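Long-range contacts in putative 4-amino-4-deoxychorismate lyase (PDB 2ZGI), which binds pyridoxal 5'-phosphate and is probably a lyase of the class-IV aminotransferase family, putatively acting on 4-amino-4-deoxychorismate: residues D[162-167]-D[183-188]; D[114-119]-D[134-139]; D[60-65]-D[88-93]; D[27-32]-D[239-244]. One frame throughout, in Å; residues are numbered along the deposited sequence.

How the interactions relate
Interaction 1 forms part of the cofactor pocket, with Ile183 and Thr184 bound to the phosphate of pyridoxal 5'-phosphate, and two of the other contacts lean on it. Interaction 2 touches it where Leu137 CD1 lies 3.6 Å from Arg162 NH1. Interaction 4 reaches the pocket helix farther along, Phe239 CE2 packing 3.6 Å from Val188 CG2, and its Arg29 side chain is about 8 Å from the cofactor. Interactions 3 and 4 meet the same antiparallel sheet, their nearest atoms about 7 Å apart. Interaction 3 is more remote, its centre about 26 Å from that of interaction 1; like interaction 2, it touches the second subunit.

Interaction 1: D[162-167]-D[183-188]; sequences RTSPLL and ITREKV. With PLP (pyridoxal-5'-phosphate), chain P.
The guanidinium of Arg185 has CB of Ser164 over one face, offset toward the rim, and the carbonyl oxygen of Pro165 at its edge. Arg185 NH1 donates to Pro165 O at 2.8 Å; the acceptor lies almost in the guanidinium plane and offers a lone pair, although the N-H...O angle is only 134°. CG of Arg185 is anti to the backbone N (chi1 -171°) and the chain bends at chi3, so its methylenes slide past Leu166, with CD 3.8 Å from Leu166 CG. A long arginine suits this place because its aliphatic part packs on leucine while its tip ties down a strand carbonyl. Leu166 CD2 also meets Val188 CG1 at 4.0 Å. At the helix start, Ile183 N gives a straight bond to PLP O3P (2.9 Å, 161°), while N and OG1 of Thr184 both bond to PLP O1P. This binding of phosphate by the N-terminus of a helix, whose dipole would favour the negative charge, is a familiar device of PLP enzymes. A water bridges PLP O1P, Arg185 N and Ser164 OG, while Arg44 and Ser218 also bond the cofactor. Strand 164-169 lies between strands 172-176 and 212-217, and helix 183-194 packs against this sheet and helix 38-51.

Interaction 2: D[114-119]-D[134-139]; sequences TGYRVH and RLALEE
This is a partly buried strand-to-helix packing contact, made largely by side chains of the helix lying on a tyrosine and a threonine at the end of strand 111-117. CB of Leu135 sits over one face of the Tyr116 ring, 3.8 Å from its centroid and 19° off the normal, a CH-pi contact displaced toward the rim at CZ. With CG anti to the carbonyl carbon (chi1 -67°), the ring is carried to the helix and passes along its backbone, CD2 being 3.8 Å from Ala136 N. Alanine suits this close approach, its small CB lying 3.9 Å from Thr114 OG1. The two segments belong to a beta-alpha-beta unit in which strand 111-117 leads through helix 131-142 to the parallel strand 147-151. Thr114 OG1 accepts from Tyr116 N at 3.1 Å, making an ST turn where the chain bends at Gly115, and also bonds to Leu149 O. Glu139 is extended, so its carboxylate slides past Thr114, OE2 lying 3.7 Å from CB; a water joins its OE1 to Gly115 N. The main charged partner of Glu139 OE2 is Arg112, its salt bridge anchoring the helix to the same strand. Tyr116 also packs on Asp121 of the second subunit.

Interaction 3: D[60-65]-D[88-93]; sequences EAFLED and GVRLSE
Helix 59-72 packs here on a face of the four-stranded antiparallel sheet, against strand 89-96, the short segments running 31° apart with axes 9.0 Å from each other. Arg90 and Asp65 meet tip to tip in a salt bridge, their guanidinium and carboxylate planes inclined by only 18°; the modelled 2.3 Å between Arg90 NH1 and Asp65 OD2 is too short to be taken literally, and the arginine has two modelled conformers. CG of Arg90 is anti to the backbone N (chi1 -170°) and the chain bends at chi3, bringing one face of the guanidinium against CB of Ala61, while a water lies over the other. Its CG also rests over the Phe62 ring, 3.9 Å from the centroid, in a CH-pi contact. An arginine fits this position by offering methylenes to the aromatic ring and a charge to the aspartate. Ser92 OG donates to Asp65 OD2 at 2.7 Å through the anti lone pair; the same water lies within hydrogen-bonding distance of this oxygen and of Arg90 O. The buried carboxylate thus faces a cation and a donating hydroxyl, which would favour its ionised form. Leu91 to Glu93 form an antiparallel ladder with a strand of the second subunit; together these make a helix-backed antiparallel sheet that runs on across the subunit interface.

Interaction 4: D[27-32]-D[239-244]; sequences TLRAEG and FLPACY
Glu31 OE2 is gripped by three donors: NE and NH2 of Arg29, side-on, and the backbone N of Ala242. The bond from Ala242 N is 2.9 Å long and fairly straight (162°), reaching the oxygen from well above the carboxylate plane. Glu31 OE2 lies in the guanidinium plane, 2.8 Å from Arg29 NE and 2.7 Å from Arg29 NH2, although both donors come from above the carboxylate plane; the pair forms an in-strand salt bridge. The two side chains can meet because residues two apart on a strand point to the same side; Arg29 bends at chi3 (74°) and Glu31 stays extended beyond CG. Pro241 CB lies over one face of the guanidinium, offset toward the rim and 3.7 Å from Arg29 NE, the proline and arginine side chains crossing at about a right angle. A water accepts from Arg29 NH2 and donates to Phe239 O. Ala242 is the centre of an inverse gamma turn in the C-terminal tail, which lies against Arg29 and Glu31 of strand 24-31, an inner strand of the antiparallel sheet. Cys243 SG is 4.0 Å from Glu31 CG and disulfide-bonded to Cys78, so the tail is also tied covalently to neighbouring strand 78-86. Farther out, Tyr97 packs on Arg29, Pro241 and Cys243.

Interaction 1: D[162-167]-D[183-188]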
# COMPACT_ATOMS: atom_id res chain seq x y z
N ARG D 162 -11.29 19.60 -2.11
CA ARG D 162 -11.61 20.88 -1.49
C ARG D 162 -12.97 20.90 -0.80
O ARG D 162 -13.45 21.96 -0.38
CB ARG D 162 -11.49 22.04 -2.48
CG ARG D 162 -11.90 21.71 -3.90
CD ARG D 162 -13.42 21.75 -4.10
NE ARG D 162 -13.74 22.22 -5.46
CZ ARG D 162 -14.05 21.43 -6.50
NH1 ARG D 162 -14.11 20.09 -6.36
NH2 ARG D 162 -14.30 21.98 -7.68
N THR D 163 -13.58 19.72 -0.68
CA THR D 163 -14.84 19.57 0.03
C THR D 163 -14.74 18.40 1.02
O THR D 163 -13.85 17.55 0.89
CB THR D 163 -16.04 19.35 -0.92
OG1 THR D 163 -15.81 18.17 -1.71
CG2 THR D 163 -16.26 20.59 -1.84
N SER D 164 -15.64 18.38 1.98
CA SER D 164 -15.66 17.38 3.05
C SER D 164 -16.80 16.40 2.75
O SER D 164 -17.95 16.81 2.61
CB SER D 164 -15.93 18.05 4.39
OG SER D 164 -14.96 19.03 4.71
N PRO D 165 -16.48 15.10 2.64
CA PRO D 165 -17.57 14.20 2.26
C PRO D 165 -18.44 13.76 3.45
O PRO D 165 -17.94 13.56 4.58
CB PRO D 165 -16.84 13.03 1.60
CG PRO D 165 -15.50 13.04 2.21
CD PRO D 165 -15.16 14.45 2.55
N LEU D 166 -19.74 13.64 3.19
CA LEU D 166 -20.71 13.15 4.18
C LEU D 166 -21.51 12.02 3.55
O LEU D 166 -21.73 12.00 2.34
CB LEU D 166 -21.69 14.24 4.59
CG LEU D 166 -21.23 15.49 5.36
CD1 LEU D 166 -20.79 16.61 4.44
CD2 LEU D 166 -22.42 15.98 6.16
N LEU D 167 -21.98 11.10 4.40
CA LEU D 167 -22.81 9.99 3.95
C LEU D 167 -24.16 10.01 4.67
O LEU D 167 -24.21 10.15 5.89
CB LEU D 167 -22.09 8.67 4.24
CG LEU D 167 -22.78 7.37 3.81
CD1 LEU D 167 -22.85 7.26 2.30
CD2 LEU D 167 -22.02 6.19 4.40
N ILE D 183 -15.20 23.33 8.39
CA ILE D 183 -16.12 24.19 9.11
C ILE D 183 -17.53 23.95 8.59
O ILE D 183 -18.47 23.84 9.39
CB ILE D 183 -15.67 25.67 8.99
CG1 ILE D 183 -14.44 25.89 9.89
CG2 ILE D 183 -16.80 26.66 9.34
CD1 ILE D 183 -13.53 27.04 9.47
N THR D 184 -17.70 23.86 7.26
CA THR D 184 -19.02 23.68 6.67
C THR D 184 -19.65 22.39 7.17
O THR D 184 -20.80 22.39 7.59
CB THR D 184 -19.01 23.74 5.13
OG1 THR D 184 -18.33 24.93 4.71
CG2 THR D 184 -20.42 23.79 4.59
N ARG D 185 -18.88 21.31 7.16
CA ARG D 185 -19.39 20.02 7.61
C ARG D 185 -19.97 20.08 9.04
O ARG D 185 -21.10 19.65 9.29
CB ARG D 185 -18.29 18.97 7.55
CG ARG D 185 -18.85 17.59 7.79
CD ARG D 185 -18.02 16.51 7.12
NE ARG D 185 -16.64 16.49 7.62
CZ ARG D 185 -15.75 15.59 7.24
NH1 ARG D 185 -16.10 14.64 6.37
NH2 ARG D 185 -14.51 15.64 7.74
N GLU D 186 -19.20 20.66 9.95
CA GLU D 186 -19.67 20.87 11.33
C GLU D 186 -20.98 21.67 11.41
O GLU D 186 -21.87 21.36 12.19
CB GLU D 186 -18.56 21.49 12.17
CG GLU D 186 -17.36 20.53 12.36
CD GLU D 186 -17.75 19.21 13.02
OE1 GLU D 186 -18.66 19.19 13.91
OE2 GLU D 186 -17.16 18.18 12.63
N LYS D 187 -21.09 22.69 10.57
CA LYS D 187 -22.32 23.46 10.48
C LYS D 187 -23.44 22.60 9.93
O LYS D 187 -24.56 22.66 10.42
CB LYS D 187 -22.12 24.72 9.62
CG LYS D 187 -21.06 25.71 10.12
CD LYS D 187 -21.12 25.98 11.62
CE LYS D 187 -20.36 27.25 11.94
NZ LYS D 187 -20.87 27.93 13.14
N VAL D 188 -23.14 21.79 8.91
CA VAL D 188 -24.16 20.91 8.34
C VAL D 188 -24.66 19.90 9.39
O VAL D 188 -25.88 19.70 9.54
CB VAL D 188 -23.72 20.23 7.03
CG1 VAL D 188 -24.72 19.17 6.62
CG2 VAL D 188 -23.59 21.27 5.90
N1 PLP P . -11.26 19.28 2.34
C2 PLP P . -10.09 19.87 2.06
C2A PLP P . -8.91 19.03 1.66
C3 PLP P . -9.97 21.27 2.13
O3 PLP P . -8.77 21.83 1.84
C4 PLP P . -11.09 22.02 2.53
C4A PLP P . -11.05 23.53 2.68
C5 PLP P . -12.28 21.37 2.84
C6 PLP P . -12.32 19.98 2.73
C5A PLP P . -13.54 22.11 3.23
O4P PLP P . -13.45 22.81 4.48
P PLP P . -14.41 24.04 4.86
O1P PLP P . -15.82 23.51 4.95
O2P PLP P . -14.32 25.11 3.79
O3P PLP P . -13.77 24.43 6.16
O HOH W 1 -16.50 21.17 5.44

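Interaction 2: D[114-119]-D[134-139]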
# COMPACT_ATOMS: atom_id res chain seq x y z
N THR D 114 -10.23 8.44 -5.89
CA THR D 114 -8.89 8.31 -6.45
C THR D 114 -8.03 7.41 -5.57
O THR D 114 -8.45 7.03 -4.49
CB THR D 114 -8.21 9.69 -6.65
OG1 THR D 114 -7.66 10.16 -5.40
CG2 THR D 114 -9.20 10.73 -7.22
N GLY D 115 -6.83 7.11 -6.02
CA GLY D 115 -5.83 6.40 -5.19
C GLY D 115 -4.89 7.33 -4.43
O GLY D 115 -4.01 6.86 -3.70
N TYR D 116 -5.06 8.65 -4.58
CA TYR D 116 -4.24 9.60 -3.83
C TYR D 116 -4.54 9.57 -2.34
O TYR D 116 -5.70 9.46 -1.94
CB TYR D 116 -4.38 11.03 -4.38
CG TYR D 116 -3.80 11.13 -5.76
CD1 TYR D 116 -2.42 11.08 -5.95
CD2 TYR D 116 -4.63 11.20 -6.88
CE1 TYR D 116 -1.86 11.15 -7.24
CE2 TYR D 116 -4.09 11.27 -8.18
CZ TYR D 116 -2.70 11.23 -8.34
OH TYR D 116 -2.15 11.29 -9.60
N ARG D 117 -3.49 9.69 -1.55
CA ARG D 117 -3.61 9.71 -0.08
C ARG D 117 -3.36 11.13 0.47
O ARG D 117 -2.59 11.90 -0.12
CB ARG D 117 -2.56 8.77 0.56
CG ARG D 117 -3.01 7.30 0.69
CD ARG D 117 -3.24 6.62 -0.64
NE ARG D 117 -2.04 6.57 -1.46
CZ ARG D 117 -1.11 5.61 -1.40
NH1 ARG D 117 -1.20 4.64 -0.52
NH2 ARG D 117 -0.03 5.67 -2.18
N VAL D 118 -4.04 11.45 1.58
CA VAL D 118 -3.64 12.56 2.46
C VAL D 118 -2.29 12.23 3.15
O VAL D 118 -1.83 11.06 3.18
CB VAL D 118 -4.74 12.89 3.49
CG1 VAL D 118 -6.04 13.23 2.76
CG2 VAL D 118 -4.99 11.71 4.47
N HIS D 119 -1.62 13.28 3.64
CA HIS D 119 -0.47 13.06 4.47
C HIS D 119 -0.86 12.65 5.90
O HIS D 119 -1.76 13.25 6.51
CB HIS D 119 0.48 14.24 4.50
CG HIS D 119 1.77 13.91 5.17
ND1 HIS D 119 1.89 13.81 6.54
CD2 HIS D 119 2.97 13.56 4.65
CE1 HIS D 119 3.13 13.46 6.84
NE2 HIS D 119 3.80 13.31 5.72
N ARG D 134 -4.54 18.61 -5.27
CA ARG D 134 -4.55 19.06 -6.69
C ARG D 134 -4.66 17.87 -7.63
O ARG D 134 -5.52 17.83 -8.51
CB ARG D 134 -3.30 19.87 -7.02
CG ARG D 134 -3.15 21.19 -6.25
CD ARG D 134 -1.93 21.96 -6.74
NE ARG D 134 -1.97 22.21 -8.18
CZ ARG D 134 -2.58 23.24 -8.76
NH1 ARG D 134 -3.21 24.18 -8.05
NH2 ARG D 134 -2.55 23.34 -10.09
N LEU D 135 -3.78 16.89 -7.42
CA LEU D 135 -3.73 15.69 -8.27
C LEU D 135 -5.04 14.89 -8.23
O LEU D 135 -5.50 14.37 -9.28
CB LEU D 135 -2.53 14.82 -7.89
CG LEU D 135 -1.17 15.46 -8.14
CD1 LEU D 135 -0.09 14.70 -7.38
CD2 LEU D 135 -0.82 15.63 -9.68
N ALA D 136 -5.67 14.82 -7.05
CA ALA D 136 -6.96 14.18 -6.90
C ALA D 136 -8.05 14.91 -7.72
O ALA D 136 -8.88 14.24 -8.40
CB ALA D 136 -7.36 14.05 -5.41
N LEU D 137 -8.08 16.24 -7.68
CA LEU D 137 -9.07 16.99 -8.45
C LEU D 137 -8.78 16.87 -9.96
O LEU D 137 -9.71 16.74 -10.76
CB LEU D 137 -9.12 18.47 -8.04
CG LEU D 137 -10.10 19.37 -8.83
CD1 LEU D 137 -11.57 18.91 -8.67
CD2 LEU D 137 -9.95 20.84 -8.43
N GLU D 138 -7.51 16.92 -10.34
CA GLU D 138 -7.13 16.76 -11.76
C GLU D 138 -7.62 15.42 -12.33
O GLU D 138 -8.21 15.37 -13.40
CB GLU D 138 -5.63 16.98 -11.99
CG GLU D 138 -5.21 18.46 -11.90
CD GLU D 138 -3.69 18.70 -11.74
OE1 GLU D 138 -2.89 17.76 -11.97
OE2 GLU D 138 -3.31 19.85 -11.38
N GLU D 139 -7.41 14.34 -11.57
CA GLU D 139 -7.95 13.05 -11.95
C GLU D 139 -9.48 13.04 -12.07
O GLU D 139 -10.04 12.52 -13.07
CB GLU D 139 -7.44 11.94 -11.01
CG GLU D 139 -7.83 10.53 -11.49
CD GLU D 139 -7.51 9.45 -10.48
OE1 GLU D 139 -6.36 9.45 -10.01
OE2 GLU D 139 -8.41 8.63 -10.15
O HOH W 2 -5.61 7.61 -8.43

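Interaction 3: D[60-65]-D[88-93]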
# COMPACT_ATOMS: atom_id res chain seq x y z
N GLU D 60 -6.59 40.98 14.84
CA GLU D 60 -6.75 42.39 14.45
C GLU D 60 -6.15 42.70 13.07
O GLU D 60 -6.78 43.41 12.28
CB GLU D 60 -6.22 43.38 15.50
CG GLU D 60 -7.16 44.57 15.76
CD GLU D 60 -7.46 45.46 14.54
OE1 GLU D 60 -6.85 46.57 14.43
OE2 GLU D 60 -8.32 45.08 13.69
N ALA D 61 -4.96 42.16 12.80
CA ALA D 61 -4.27 42.39 11.55
C ALA D 61 -5.10 41.85 10.39
O ALA D 61 -5.24 42.51 9.35
CB ALA D 61 -2.87 41.75 11.59
N PHE D 62 -5.68 40.67 10.60
CA PHE D 62 -6.51 40.05 9.59
C PHE D 62 -7.82 40.79 9.42
O PHE D 62 -8.32 40.93 8.32
CB PHE D 62 -6.76 38.58 9.95
CG PHE D 62 -5.75 37.64 9.35
CD1 PHE D 62 -5.55 37.61 7.96
CD2 PHE D 62 -5.03 36.77 10.15
CE1 PHE D 62 -4.63 36.73 7.38
CE2 PHE D 62 -4.10 35.87 9.58
CZ PHE D 62 -3.91 35.85 8.19
N LEU D 63 -8.36 41.30 10.53
CA LEU D 63 -9.59 42.09 10.51
C LEU D 63 -9.38 43.45 9.86
O LEU D 63 -10.29 43.98 9.23
CB LEU D 63 -10.16 42.26 11.92
CG LEU D 63 -10.64 41.00 12.64
CD1 LEU D 63 -10.74 41.29 14.16
CD2 LEU D 63 -11.96 40.49 12.11
N GLU D 64 -8.18 44.02 10.04
CA GLU D 64 -7.74 45.20 9.30
C GLU D 64 -7.71 44.92 7.80
O GLU D 64 -8.26 45.66 7.00
CB GLU D 64 -6.33 45.55 9.74
CG GLU D 64 -6.02 47.01 9.90
CD GLU D 64 -4.77 47.20 10.75
OE1 GLU D 64 -4.90 47.25 12.00
OE2 GLU D 64 -3.66 47.25 10.18
N ASP D 65 -7.05 43.83 7.43
CA ASP D 65 -7.05 43.38 6.03
C ASP D 65 -8.45 43.24 5.50
O ASP D 65 -8.75 43.66 4.37
CB ASP D 65 -6.34 42.03 5.90
CG ASP D 65 -4.85 42.14 6.11
OD1 ASP D 65 -4.34 43.29 6.15
OD2 ASP D 65 -4.19 41.08 6.21
N GLY D 88 6.55 35.32 8.59
CA GLY D 88 6.69 36.65 7.98
C GLY D 88 5.67 36.90 6.87
O GLY D 88 5.86 37.76 6.02
N VAL D 89 4.59 36.14 6.87
CA VAL D 89 3.61 36.27 5.80
C VAL D 89 2.23 36.28 6.39
O VAL D 89 1.84 35.34 7.09
CB VAL D 89 3.65 35.09 4.78
CG1 VAL D 89 2.42 35.17 3.83
CG2 VAL D 89 4.94 35.10 3.99
N ARG D 90 1.55 37.38 6.11
CA ARG D 90 0.13 37.50 6.34
C ARG D 90 -0.46 37.86 4.98
O ARG D 90 -0.25 38.97 4.47
CB ARG D 90 -0.14 38.59 7.37
CG ARG D 90 -1.57 38.64 7.86
CD ARG D 90 -1.68 39.63 9.00
NE ARG D 90 -1.13 40.93 8.62
CZ ARG D 90 -1.88 41.94 8.21
NH1 ARG D 90 -3.19 41.78 8.16
NH2 ARG D 90 -1.34 43.10 7.87
N LEU D 91 -1.17 36.92 4.39
CA LEU D 91 -1.72 37.16 3.09
C LEU D 91 -3.23 37.15 3.22
O LEU D 91 -3.80 36.26 3.86
CB LEU D 91 -1.16 36.10 2.14
CG LEU D 91 -0.83 36.29 0.66
CD1 LEU D 91 -0.12 37.59 0.29
CD2 LEU D 91 0.03 35.08 0.23
N SER D 92 -3.88 38.18 2.68
CA SER D 92 -5.33 38.31 2.70
C SER D 92 -5.75 38.78 1.33
O SER D 92 -5.16 39.74 0.77
CB SER D 92 -5.78 39.30 3.79
OG SER D 92 -5.27 38.90 5.06
N GLU D 93 -6.72 38.08 0.76
CA GLU D 93 -7.18 38.40 -0.60
C GLU D 93 -8.66 38.14 -0.80
O GLU D 93 -9.27 37.35 -0.07
CB GLU D 93 -6.38 37.58 -1.61
CG GLU D 93 -6.28 36.13 -1.25
CD GLU D 93 -5.28 35.43 -2.12
OE1 GLU D 93 -4.21 35.04 -1.57
OE2 GLU D 93 -5.55 35.32 -3.35
O HOH W 3 -1.95 41.33 4.49

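Interaction 4: D[27-32]-D[239-244]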
# COMPACT_ATOMS: atom_id res chain seq x y z
N THR D 27 -10.25 29.49 3.47
CA THR D 27 -10.97 30.18 2.42
C THR D 27 -12.43 30.35 2.84
O THR D 27 -13.09 29.40 3.28
CB THR D 27 -10.84 29.48 1.05
OG1 THR D 27 -11.65 28.31 1.03
CG2 THR D 27 -9.45 29.07 0.78
N LEU D 28 -12.93 31.58 2.71
CA LEU D 28 -14.24 31.97 3.20
C LEU D 28 -15.10 32.47 2.06
O LEU D 28 -14.57 32.88 1.01
CB LEU D 28 -14.16 33.13 4.19
CG LEU D 28 -13.28 33.06 5.42
CD1 LEU D 28 -11.89 33.53 5.04
CD2 LEU D 28 -13.89 33.94 6.54
N ARG D 29 -16.41 32.45 2.28
CA ARG D 29 -17.36 33.08 1.37
C ARG D 29 -17.96 34.29 2.08
O ARG D 29 -18.27 34.19 3.26
CB ARG D 29 -18.46 32.10 0.96
CG ARG D 29 -19.22 32.59 -0.25
CD ARG D 29 -20.15 31.54 -0.82
NE ARG D 29 -21.35 31.31 -0.02
CZ ARG D 29 -21.56 30.22 0.71
NH1 ARG D 29 -20.63 29.28 0.76
NH2 ARG D 29 -22.70 30.09 1.41
N ALA D 30 -18.08 35.42 1.39
CA ALA D 30 -18.82 36.58 1.91
C ALA D 30 -20.06 36.74 1.07
O ALA D 30 -19.98 36.62 -0.16
CB ALA D 30 -17.98 37.87 1.87
N GLU D 31 -21.20 36.96 1.71
CA GLU D 31 -22.43 37.18 0.98
C GLU D 31 -22.92 38.58 1.31
O GLU D 31 -23.06 38.92 2.48
CB GLU D 31 -23.49 36.11 1.31
CG GLU D 31 -23.04 34.70 0.84
CD GLU D 31 -23.95 33.57 1.27
OE1 GLU D 31 -24.79 33.75 2.16
OE2 GLU D 31 -23.81 32.48 0.67
N GLY D 32 -23.14 39.36 0.25
CA GLY D 32 -23.54 40.78 0.37
C GLY D 32 -22.74 41.52 1.43
O GLY D 32 -23.32 42.17 2.33
N PHE D 239 -27.81 25.72 3.11
CA PHE D 239 -26.38 25.98 2.85
C PHE D 239 -26.06 26.48 1.46
O PHE D 239 -24.89 26.75 1.14
CB PHE D 239 -25.54 24.77 3.25
CG PHE D 239 -25.53 24.54 4.73
CD1 PHE D 239 -24.72 25.32 5.56
CD2 PHE D 239 -26.37 23.59 5.31
CE1 PHE D 239 -24.72 25.14 6.95
CE2 PHE D 239 -26.39 23.41 6.70
CZ PHE D 239 -25.57 24.19 7.52
N LEU D 240 -27.10 26.60 0.63
CA LEU D 240 -26.96 27.05 -0.74
C LEU D 240 -26.44 28.48 -0.78
O LEU D 240 -27.03 29.36 -0.17
CB LEU D 240 -28.30 26.95 -1.48
CG LEU D 240 -28.41 27.44 -2.93
CD1 LEU D 240 -27.87 26.37 -3.89
CD2 LEU D 240 -29.87 27.79 -3.25
N PRO D 241 -25.33 28.71 -1.52
CA PRO D 241 -24.74 30.06 -1.55
C PRO D 241 -25.76 31.09 -2.03
O PRO D 241 -26.44 30.86 -3.04
CB PRO D 241 -23.61 29.90 -2.57
CG PRO D 241 -23.21 28.48 -2.45
CD PRO D 241 -24.52 27.75 -2.29
N ALA D 242 -25.87 32.20 -1.31
CA ALA D 242 -26.79 33.26 -1.69
C ALA D 242 -26.20 34.20 -2.76
O ALA D 242 -26.09 35.41 -2.55
CB ALA D 242 -27.23 34.05 -0.44
N CYS D 243 -25.85 33.65 -3.92
CA CYS D 243 -24.97 34.35 -4.86
C CYS D 243 -25.42 34.40 -6.32
O CYS D 243 -24.62 34.68 -7.20
CB CYS D 243 -23.56 33.74 -4.77
SG CYS D 243 -22.90 33.80 -3.09
N TYR D 244 -26.70 34.12 -6.60
CA TYR D 244 -27.23 34.22 -7.97
C TYR D 244 -27.69 35.65 -8.33
O TYR D 244 -28.08 36.40 -7.44
CB TYR D 244 -28.37 33.20 -8.18
CG TYR D 244 -27.87 31.77 -8.00
CD1 TYR D 244 -27.20 31.09 -9.03
CD2 TYR D 244 -28.05 31.10 -6.79
CE1 TYR D 244 -26.74 29.79 -8.88
CE2 TYR D 244 -27.58 29.79 -6.61
CZ TYR D 244 -26.94 29.14 -7.67
OH TYR D 244 -26.47 27.86 -7.49
O HOH W 4 -23.32 27.61 2.78